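Local coordinates for bradavidin 2 (PDB 4GGT), which probably binds biotin, as a secreted bacterial member of the avidin family built on an eight-stranded antiparallel beta barrel, at residues E19-W27 and Q35-Q43; F45-A54 and V66-S74. All coordinates share one frame; numbering follows the deposited sequence.

Contact 1 (E19-W27 and Q35-Q43); sequences ERGSELLIW and QGTFTNHAQ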
loop_
_atom_site.group_PDB
_atom_site.type_symbol
_atom_site.label_atom_id
_atom_site.label_comp_id
_atom_site.label_asym_id
_atom_site.label_seq_id
_atom_site.Cartn_x
_atom_site.Cartn_y
_atom_site.Cartn_z
ATOM N N GLU A 19 -10.326 -3.545 1.626
ATOM C CA GLU A 19 -11.634 -3.622 2.262
ATOM C C GLU A 19 -11.900 -2.436 3.193
ATOM O O GLU A 19 -13.065 -2.129 3.464
ATOM C CB GLU A 19 -11.855 -5.002 2.949
ATOM C CG GLU A 19 -10.672 -5.513 3.803
ATOM C CD GLU A 19 -9.604 -6.301 3.008
ATOM O OE1 GLU A 19 -9.783 -7.535 2.750
ATOM O OE2 GLU A 19 -8.559 -5.688 2.700
ATOM N N ARG A 20 -10.840 -1.740 3.626
ATOM C CA ARG A 20 -10.954 -0.535 4.470
ATOM C C ARG A 20 -11.158 0.753 3.638
ATOM O O ARG A 20 -11.301 1.841 4.209
ATOM C CB ARG A 20 -9.690 -0.356 5.343
ATOM C CG ARG A 20 -9.147 -1.621 6.017
ATOM C CD ARG A 20 -7.761 -1.379 6.622
ATOM N NE ARG A 20 -6.861 -2.526 6.465
ATOM C CZ ARG A 20 -6.629 -3.466 7.387
ATOM N NH1 ARG A 20 -7.224 -3.434 8.584
ATOM N NH2 ARG A 20 -5.790 -4.453 7.108
ATOM N N GLY A 21 -11.111 0.640 2.304
ATOM C CA GLY A 21 -11.290 1.781 1.409
ATOM C C GLY A 21 -10.050 2.591 1.049
ATOM O O GLY A 21 -10.155 3.689 0.480
ATOM N N SER A 22 -8.884 2.075 1.406
ATOM C CA SER A 22 -7.622 2.679 0.974
ATOM C C SER A 22 -7.453 2.461 -0.521
ATOM O O SER A 22 -7.949 1.472 -1.050
ATOM C CB SER A 22 -6.458 2.085 1.764
ATOM O OG SER A 22 -6.524 2.569 3.108
ATOM N N GLU A 23 -6.821 3.428 -1.183
ATOM C CA GLU A 23 -6.689 3.439 -2.637
ATOM C C GLU A 23 -5.244 3.253 -3.043
ATOM O O GLU A 23 -4.349 3.908 -2.502
ATOM C CB GLU A 23 -7.074 4.820 -3.188
ATOM C CG GLU A 23 -8.558 5.232 -3.118
ATOM C CD GLU A 23 -8.689 6.642 -3.662
ATOM O OE1 GLU A 23 -8.277 7.590 -2.966
ATOM O OE2 GLU A 23 -9.149 6.802 -4.813
ATOM N N LEU A 24 -5.039 2.471 -4.098
ATOM C CA LEU A 24 -3.731 2.244 -4.668
ATOM C C LEU A 24 -3.822 2.488 -6.163
ATOM O O LEU A 24 -4.463 1.723 -6.870
ATOM C CB LEU A 24 -3.272 0.802 -4.401
ATOM C CG LEU A 24 -1.933 0.365 -5.025
ATOM C CD1 LEU A 24 -0.751 1.255 -4.582
ATOM C CD2 LEU A 24 -1.653 -1.114 -4.751
ATOM N N LEU A 25 -3.199 3.581 -6.618
ATOM C CA LEU A 25 -3.166 3.898 -8.057
ATOM C C LEU A 25 -1.801 3.517 -8.620
ATOM O O LEU A 25 -0.762 3.968 -8.126
ATOM C CB LEU A 25 -3.407 5.408 -8.250
ATOM C CG LEU A 25 -4.091 6.027 -9.455
ATOM C CD1 LEU A 25 -3.481 7.442 -9.660
ATOM C CD2 LEU A 25 -4.128 5.168 -10.733
ATOM N N ILE A 26 -1.781 2.651 -9.631
ATOM C CA ILE A 26 -0.527 2.213 -10.209
ATOM C C ILE A 26 -0.317 2.958 -11.499
ATOM O O ILE A 26 -1.146 2.875 -12.419
ATOM C CB ILE A 26 -0.521 0.677 -10.498
ATOM C CG1 ILE A 26 -0.894 -0.136 -9.248
ATOM C CG2 ILE A 26 0.826 0.253 -11.045
ATOM C CD1 ILE A 26 0.133 -0.039 -8.091
ATOM N N TRP A 27 0.754 3.743 -11.552
ATOM C CA TRP A 27 1.085 4.515 -12.760
ATOM C C TRP A 27 1.796 3.655 -13.801
ATOM O O TRP A 27 1.489 3.703 -15.009
ATOM C CB TRP A 27 1.974 5.696 -12.380
ATOM C CG TRP A 27 1.202 6.746 -11.623
ATOM C CD1 TRP A 27 1.039 6.847 -10.260
ATOM C CD2 TRP A 27 0.462 7.833 -12.195
ATOM N NE1 TRP A 27 0.245 7.924 -9.961
ATOM C CE2 TRP A 27 -0.123 8.550 -11.126
ATOM C CE3 TRP A 27 0.239 8.278 -13.514
ATOM C CZ2 TRP A 27 -0.904 9.696 -11.327
ATOM C CZ3 TRP A 27 -0.544 9.416 -13.714
ATOM C CH2 TRP A 27 -1.106 10.110 -12.620
ATOM N N GLN A 35 5.639 2.172 -9.649
ATOM C CA GLN A 35 5.415 3.600 -9.386
ATOM C C GLN A 35 3.930 3.744 -9.109
ATOM O O GLN A 35 3.088 3.529 -10.005
ATOM C CB GLN A 35 5.775 4.416 -10.604
ATOM C CG GLN A 35 5.745 5.903 -10.388
ATOM C CD GLN A 35 5.894 6.691 -11.680
ATOM O OE1 GLN A 35 5.806 6.144 -12.805
ATOM N NE2 GLN A 35 6.134 7.989 -11.532
ATOM N N GLY A 36 3.599 4.093 -7.876
ATOM C CA GLY A 36 2.190 4.165 -7.494
ATOM C C GLY A 36 1.881 5.313 -6.547
ATOM O O GLY A 36 2.783 6.022 -6.100
ATOM N N THR A 37 0.605 5.487 -6.254
ATOM C CA THR A 37 0.148 6.511 -5.298
ATOM C C THR A 37 -0.844 5.840 -4.367
ATOM O O THR A 37 -1.736 5.157 -4.828
ATOM C CB THR A 37 -0.535 7.689 -6.056
ATOM O OG1 THR A 37 0.433 8.310 -6.908
ATOM C CG2 THR A 37 -1.099 8.705 -5.090
ATOM N N PHE A 38 -0.730 6.063 -3.066
ATOM C CA PHE A 38 -1.563 5.343 -2.140
ATOM C C PHE A 38 -2.231 6.386 -1.271
ATOM O O PHE A 38 -1.562 7.333 -0.814
ATOM C CB PHE A 38 -0.692 4.472 -1.247
ATOM C CG PHE A 38 -1.461 3.631 -0.276
ATOM C CD1 PHE A 38 -1.848 2.319 -0.612
ATOM C CD2 PHE A 38 -1.831 4.151 0.958
ATOM C CE1 PHE A 38 -2.563 1.548 0.313
ATOM C CE2 PHE A 38 -2.538 3.401 1.876
ATOM C CZ PHE A 38 -2.916 2.087 1.558
ATOM N N THR A 39 -3.511 6.225 -1.041
ATOM C CA THR A 39 -4.144 7.086 -0.038
ATOM C C THR A 39 -5.037 6.340 0.931
ATOM O O THR A 39 -5.823 5.503 0.547
ATOM C CB THR A 39 -4.617 8.502 -0.586
ATOM O OG1 THR A 39 -5.795 9.036 0.094
ATOM C CG2 THR A 39 -4.634 8.619 -2.087
ATOM N N ASN A 40 -4.781 6.570 2.213
ATOM C CA ASN A 40 -5.502 5.946 3.302
ATOM C C ASN A 40 -6.746 6.787 3.524
ATOM O O ASN A 40 -6.720 7.995 3.285
ATOM C CB ASN A 40 -4.599 5.958 4.557
ATOM C CG ASN A 40 -5.303 5.470 5.803
ATOM O OD1 ASN A 40 -5.147 4.315 6.217
ATOM N ND2 ASN A 40 -6.089 6.349 6.412
ATOM N N HIS A 41 -7.837 6.149 3.937
ATOM C CA HIS A 41 -9.074 6.879 4.174
ATOM C C HIS A 41 -9.682 6.574 5.531
ATOM O O HIS A 41 -10.915 6.607 5.696
ATOM C CB HIS A 41 -10.069 6.653 3.036
ATOM C CG HIS A 41 -9.757 7.448 1.812
ATOM N ND1 HIS A 41 -9.201 6.894 0.679
ATOM C CD2 HIS A 41 -9.894 8.769 1.557
ATOM C CE1 HIS A 41 -9.027 7.839 -0.229
ATOM N NE2 HIS A 41 -9.438 8.988 0.284
ATOM N N ALA A 42 -8.819 6.303 6.512
ATOM C CA ALA A 42 -9.273 5.986 7.865
ATOM C C ALA A 42 -9.502 7.275 8.651
ATOM O O ALA A 42 -8.552 8.029 8.932
ATOM C CB ALA A 42 -8.272 5.096 8.575
ATOM N N GLN A 43 -10.759 7.556 8.983
ATOM C CA GLN A 43 -11.051 8.760 9.750
ATOM C C GLN A 43 -10.308 8.666 11.063
ATOM O O GLN A 43 -10.262 7.609 11.683
ATOM C CB GLN A 43 -12.563 8.902 10.026
ATOM C CG GLN A 43 -12.974 10.318 10.383
ATOM C CD GLN A 43 -13.261 11.193 9.166
ATOM O OE1 GLN A 43 -12.952 10.827 8.023
ATOM N NE2 GLN A 43 -13.855 12.364 9.411
HETATM O O HOH W 1 -8.525 3.458 4.512
#
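Glu23 pairs with Thr39 and Leu25 with Thr37 as antiparallel hydrogen-bonded pairs, alternating with the non-hydrogen-bonded pairs Leu24-Phe38 and Ile26-Gly36, so that the short strands 23-27 and 35-39 run side by side at 162°. Within this regular ladder Leu25 N to Thr37 O measures 2.8 Å, as does the last rung, Trp27 N to Gln35 O. The side chains fall on two faces. On the face of Leu24 and Phe38, the edge of the Phe38 ring meets Leu24 CD1, 4.3 Å from CD1 of the ring, while its tip, CZ, reaches Ser22 CB at 3.5 Å. Glu23 O lies over one face of the same ring. On the other face, Trp27 turns its indole back along the partner strand, with CG beside its own backbone N (chi1 -71°), and NE1 donates to Thr37 OG1 at 3.1 Å; the hydroxyl sits 10° out of the indole plane. Beyond the strand end, one water joins the two loops: it accepts from His41 N at 2.8 Å, donates to Arg20 O and lies 2.6 Å from Ser22 OG. His41 ND1 adds a weak bond to Gly21 O. Asn40, which binds biotin in another structure of this protein although this chain is ligand-free, lies opposite Ser22, its CB directed away from the partner segment. Ser22 N hydrogen-bonds to Asn18 OD1, of that same site. The hairpin lies between strands 14-17 and 51-59: Leu24 is hydrogen-bonded through its backbone to Trp16, while the Phe38 ring meets Trp78 in the interior.

Contact 2 (F45-A54 and V66-S74); sequences FACQGIPYPA and VVTFAQCNS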
loop_
_atom_site.group_PDB
_atom_site.type_symbol
_atom_site.label_atom_id
_atom_site.label_comp_id
_atom_site.label_asym_id
_atom_site.label_seq_id
_atom_site.Cartn_x
_atom_site.Cartn_y
_atom_site.Cartn_z
ATOM N N PHE A 45 -7.047 8.971 11.482
ATOM C CA PHE A 45 -5.611 8.897 11.121
ATOM C C PHE A 45 -5.154 10.218 10.530
ATOM O O PHE A 45 -5.697 10.663 9.531
ATOM C CB PHE A 45 -5.418 7.760 10.121
ATOM C CG PHE A 45 -3.985 7.591 9.641
ATOM C CD1 PHE A 45 -2.932 7.559 10.546
ATOM C CD2 PHE A 45 -3.721 7.460 8.293
ATOM C CE1 PHE A 45 -1.610 7.398 10.089
ATOM C CE2 PHE A 45 -2.402 7.281 7.821
ATOM C CZ PHE A 45 -1.370 7.248 8.720
ATOM N N ALA A 46 -4.149 10.867 11.131
ATOM C CA ALA A 46 -3.798 12.235 10.754
ATOM C C ALA A 46 -3.317 12.424 9.310
ATOM O O ALA A 46 -3.246 13.552 8.808
ATOM C CB ALA A 46 -2.811 12.855 11.788
ATOM N N CYS A 47 -3.020 11.311 8.627
ATOM C CA CYS A 47 -2.516 11.362 7.256
ATOM C C CYS A 47 -3.516 10.769 6.282
ATOM O O CYS A 47 -3.207 10.602 5.102
ATOM C CB CYS A 47 -1.184 10.609 7.103
ATOM S SG CYS A 47 0.182 11.495 7.851
ATOM N N GLN A 48 -4.722 10.489 6.759
ATOM C CA GLN A 48 -5.754 10.032 5.846
ATOM C C GLN A 48 -6.055 11.112 4.824
ATOM O O GLN A 48 -5.965 12.310 5.111
ATOM C CB GLN A 48 -7.007 9.626 6.618
ATOM C CG GLN A 48 -7.814 10.786 7.213
ATOM C CD GLN A 48 -8.947 11.279 6.318
ATOM O OE1 GLN A 48 -9.245 12.488 6.269
ATOM N NE2 GLN A 48 -9.591 10.359 5.616
ATOM N N GLY A 49 -6.403 10.696 3.618
ATOM C CA GLY A 49 -6.805 11.625 2.591
ATOM C C GLY A 49 -5.656 12.304 1.890
ATOM O O GLY A 49 -5.867 13.131 1.012
ATOM N N ILE A 50 -4.427 12.006 2.285
ATOM C CA ILE A 50 -3.348 12.610 1.548
ATOM C C ILE A 50 -2.636 11.523 0.738
ATOM O O ILE A 50 -2.393 10.417 1.259
ATOM C CB ILE A 50 -2.418 13.551 2.391
ATOM C CG1 ILE A 50 -1.120 12.929 2.743
ATOM C CG2 ILE A 50 -3.135 14.336 3.504
ATOM C CD1 ILE A 50 -0.097 13.485 1.871
ATOM N N PRO A 51 -2.388 11.813 -0.546
ATOM C CA PRO A 51 -1.725 10.832 -1.423
ATOM C C PRO A 51 -0.224 10.771 -1.159
ATOM O O PRO A 51 0.426 11.813 -1.032
ATOM C CB PRO A 51 -2.041 11.354 -2.824
ATOM C CG PRO A 51 -2.052 12.860 -2.653
ATOM C CD PRO A 51 -2.737 13.050 -1.280
ATOM N N TYR A 52 0.293 9.551 -1.003
ATOM C CA TYR A 52 1.727 9.320 -0.827
ATOM C C TYR A 52 2.256 8.403 -1.895
ATOM O O TYR A 52 1.515 7.553 -2.407
ATOM C CB TYR A 52 2.003 8.701 0.520
ATOM C CG TYR A 52 1.770 9.640 1.673
ATOM C CD1 TYR A 52 0.651 9.492 2.492
ATOM C CD2 TYR A 52 2.661 10.689 1.929
ATOM C CE1 TYR A 52 0.436 10.322 3.542
ATOM C CE2 TYR A 52 2.446 11.559 2.987
ATOM C CZ TYR A 52 1.333 11.360 3.790
ATOM O OH TYR A 52 1.100 12.215 4.839
ATOM N N PRO A 53 3.548 8.543 -2.233
ATOM C CA PRO A 53 4.120 7.600 -3.194
ATOM C C PRO A 53 4.087 6.166 -2.688
ATOM O O PRO A 53 4.249 5.918 -1.482
ATOM C CB PRO A 53 5.589 8.044 -3.292
ATOM C CG PRO A 53 5.595 9.436 -2.883
ATOM C CD PRO A 53 4.535 9.555 -1.807
ATOM N N ALA A 54 3.865 5.230 -3.603
ATOM C CA ALA A 54 4.033 3.811 -3.316
ATOM C C ALA A 54 5.188 3.322 -4.204
ATOM O O ALA A 54 5.201 3.576 -5.418
ATOM C CB ALA A 54 2.767 3.019 -3.595
ATOM N N VAL A 66 5.879 -0.189 -0.483
ATOM C CA VAL A 66 6.045 0.526 0.776
ATOM C C VAL A 66 5.482 1.937 0.601
ATOM O O VAL A 66 5.680 2.584 -0.434
ATOM C CB VAL A 66 7.550 0.582 1.230
ATOM C CG1 VAL A 66 8.455 1.206 0.180
ATOM C CG2 VAL A 66 7.680 1.330 2.543
ATOM N N VAL A 67 4.701 2.385 1.596
ATOM C CA VAL A 67 4.213 3.739 1.604
ATOM C C VAL A 67 4.651 4.415 2.916
ATOM O O VAL A 67 4.483 3.846 3.985
ATOM C CB VAL A 67 2.681 3.784 1.515
ATOM C CG1 VAL A 67 2.171 5.224 1.633
ATOM C CG2 VAL A 67 2.224 3.136 0.171
ATOM N N THR A 68 5.203 5.619 2.818
ATOM C CA THR A 68 5.605 6.373 4.027
ATOM C C THR A 68 4.639 7.542 4.223
ATOM O O THR A 68 4.466 8.398 3.334
ATOM C CB THR A 68 7.083 6.816 3.912
ATOM O OG1 THR A 68 7.875 5.638 3.907
ATOM C CG2 THR A 68 7.479 7.687 5.128
ATOM N N PHE A 69 3.919 7.516 5.343
ATOM C CA PHE A 69 2.939 8.563 5.638
ATOM C C PHE A 69 3.728 9.631 6.397
ATOM O O PHE A 69 3.892 9.557 7.625
ATOM C CB PHE A 69 1.770 8.026 6.474
ATOM C CG PHE A 69 1.061 6.859 5.825
ATOM C CD1 PHE A 69 1.442 5.559 6.131
ATOM C CD2 PHE A 69 0.078 7.087 4.867
ATOM C CE1 PHE A 69 0.799 4.463 5.505
ATOM C CE2 PHE A 69 -0.573 6.018 4.222
ATOM C CZ PHE A 69 -0.219 4.723 4.544
ATOM N N ALA A 70 4.277 10.570 5.641
ATOM C CA ALA A 70 5.416 11.361 6.134
ATOM C C ALA A 70 5.071 12.184 7.358
ATOM O O ALA A 70 5.872 12.233 8.320
ATOM C CB ALA A 70 5.973 12.237 5.031
ATOM N N GLN A 71 3.890 12.794 7.347
ATOM C CA GLN A 71 3.515 13.716 8.433
ATOM C C GLN A 71 3.166 12.978 9.733
ATOM O O GLN A 71 3.075 13.589 10.799
ATOM C CB GLN A 71 2.374 14.648 7.980
ATOM C CG GLN A 71 2.794 15.717 6.945
ATOM C CD GLN A 71 3.256 15.143 5.611
ATOM O OE1 GLN A 71 4.329 15.505 5.102
ATOM N NE2 GLN A 71 2.468 14.230 5.047
ATOM N N CYS A 72 3.014 11.656 9.639
ATOM C CA CYS A 72 2.623 10.782 10.739
ATOM C C CYS A 72 3.746 9.874 11.262
ATOM O O CYS A 72 3.502 9.023 12.115
ATOM C CB CYS A 72 1.426 9.925 10.293
ATOM S SG CYS A 72 -0.014 10.992 9.885
ATOM N N ASN A 73 4.977 10.032 10.764
ATOM C CA ASN A 73 6.077 9.183 11.249
ATOM C C ASN A 73 5.720 7.701 11.235
ATOM O O ASN A 73 5.854 6.956 12.221
ATOM C CB ASN A 73 6.594 9.621 12.649
ATOM C CG ASN A 73 6.814 11.130 12.759
ATOM O OD1 ASN A 73 6.209 11.779 13.611
ATOM N ND2 ASN A 73 7.622 11.687 11.893
ATOM N N SER A 74 5.254 7.264 10.074
ATOM C CA SER A 74 4.919 5.874 9.935
ATOM C C SER A 74 5.138 5.442 8.507
ATOM O O SER A 74 5.096 6.263 7.580
ATOM C CB SER A 74 3.489 5.584 10.412
ATOM O OG SER A 74 2.548 6.412 9.806
HETATM O O HOH W 2 5.907 6.727 0.324
#
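A disulfide between two loops at the mouth of the avidin barrel, beside the biotin site, ties the approach to strand 51-59 to the 3-10 turn that follows strand 66-69. Cys47 SG and Cys72 SG are 2.1 Å apart, with a chi3 of 111°. Next to the bridge, Phe45, Tyr52 and Phe69 form an aromatic cluster. The Phe45 ring presents its edge to a face of Phe69 in a T-shaped pair, planes at 82° and CZ 3.8 Å from Phe69 CG. Phe45 CG stands anti to its own backbone N (chi1 179°), which swings the ring toward Phe69. Cys72 SG approaches the Phe45 ring obliquely. Tyr52 receives Phe69 CA over one face as a CH-pi contact, 3.8 Å from the ring centroid, and Ile50 CD1 on the opposite face, so the phenol is sandwiched. Phe69 CD2 comes within 3.4 Å of Tyr52 CD1. Away from the bridge the strands draw together: Tyr52 CB rests on Val67 CG1 at 3.7 Å, Ala54 CB touches Val67 CG2, and a water spans the gap still left, donating to Pro53 O at 2.6 Å and accepting from Thr68 N at 2.8 Å. Of the residues that contact biotin in another structure, Ala46 lays its CB against Cys72 SG, and Ser74 OG sits at the edge of the Phe45 ring. The chemistry therefore changes along the hairpin: covalent and aromatic links join the loop ends where the paired backbones have parted, which probably limits how far these loops can move at the ligand site.

Overall arrangement
Contact 1 and contact 2 follow each other along the chain, the first complete before the second begins, and their centres lie about 10 Å apart in one antiparallel barrel. Each belongs to a hairpin, 23-28 with 33-39 and 51-59 with 62-69, and the inner strands 33-39 and 51-59 are themselves neighbours, so four consecutive strands form a continuous wall. The seam is bonded through the backbone, probably through both Phe38 N to Tyr52 O at 2.8 Å and Asn40 O to Gly49 N at 2.7 Å. With Asn40 in contact 1, and Ala46 and Ser74, the start of strand 74-80, in contact 2, residues at the ends of successive strands and in their loops gather at one ligand site.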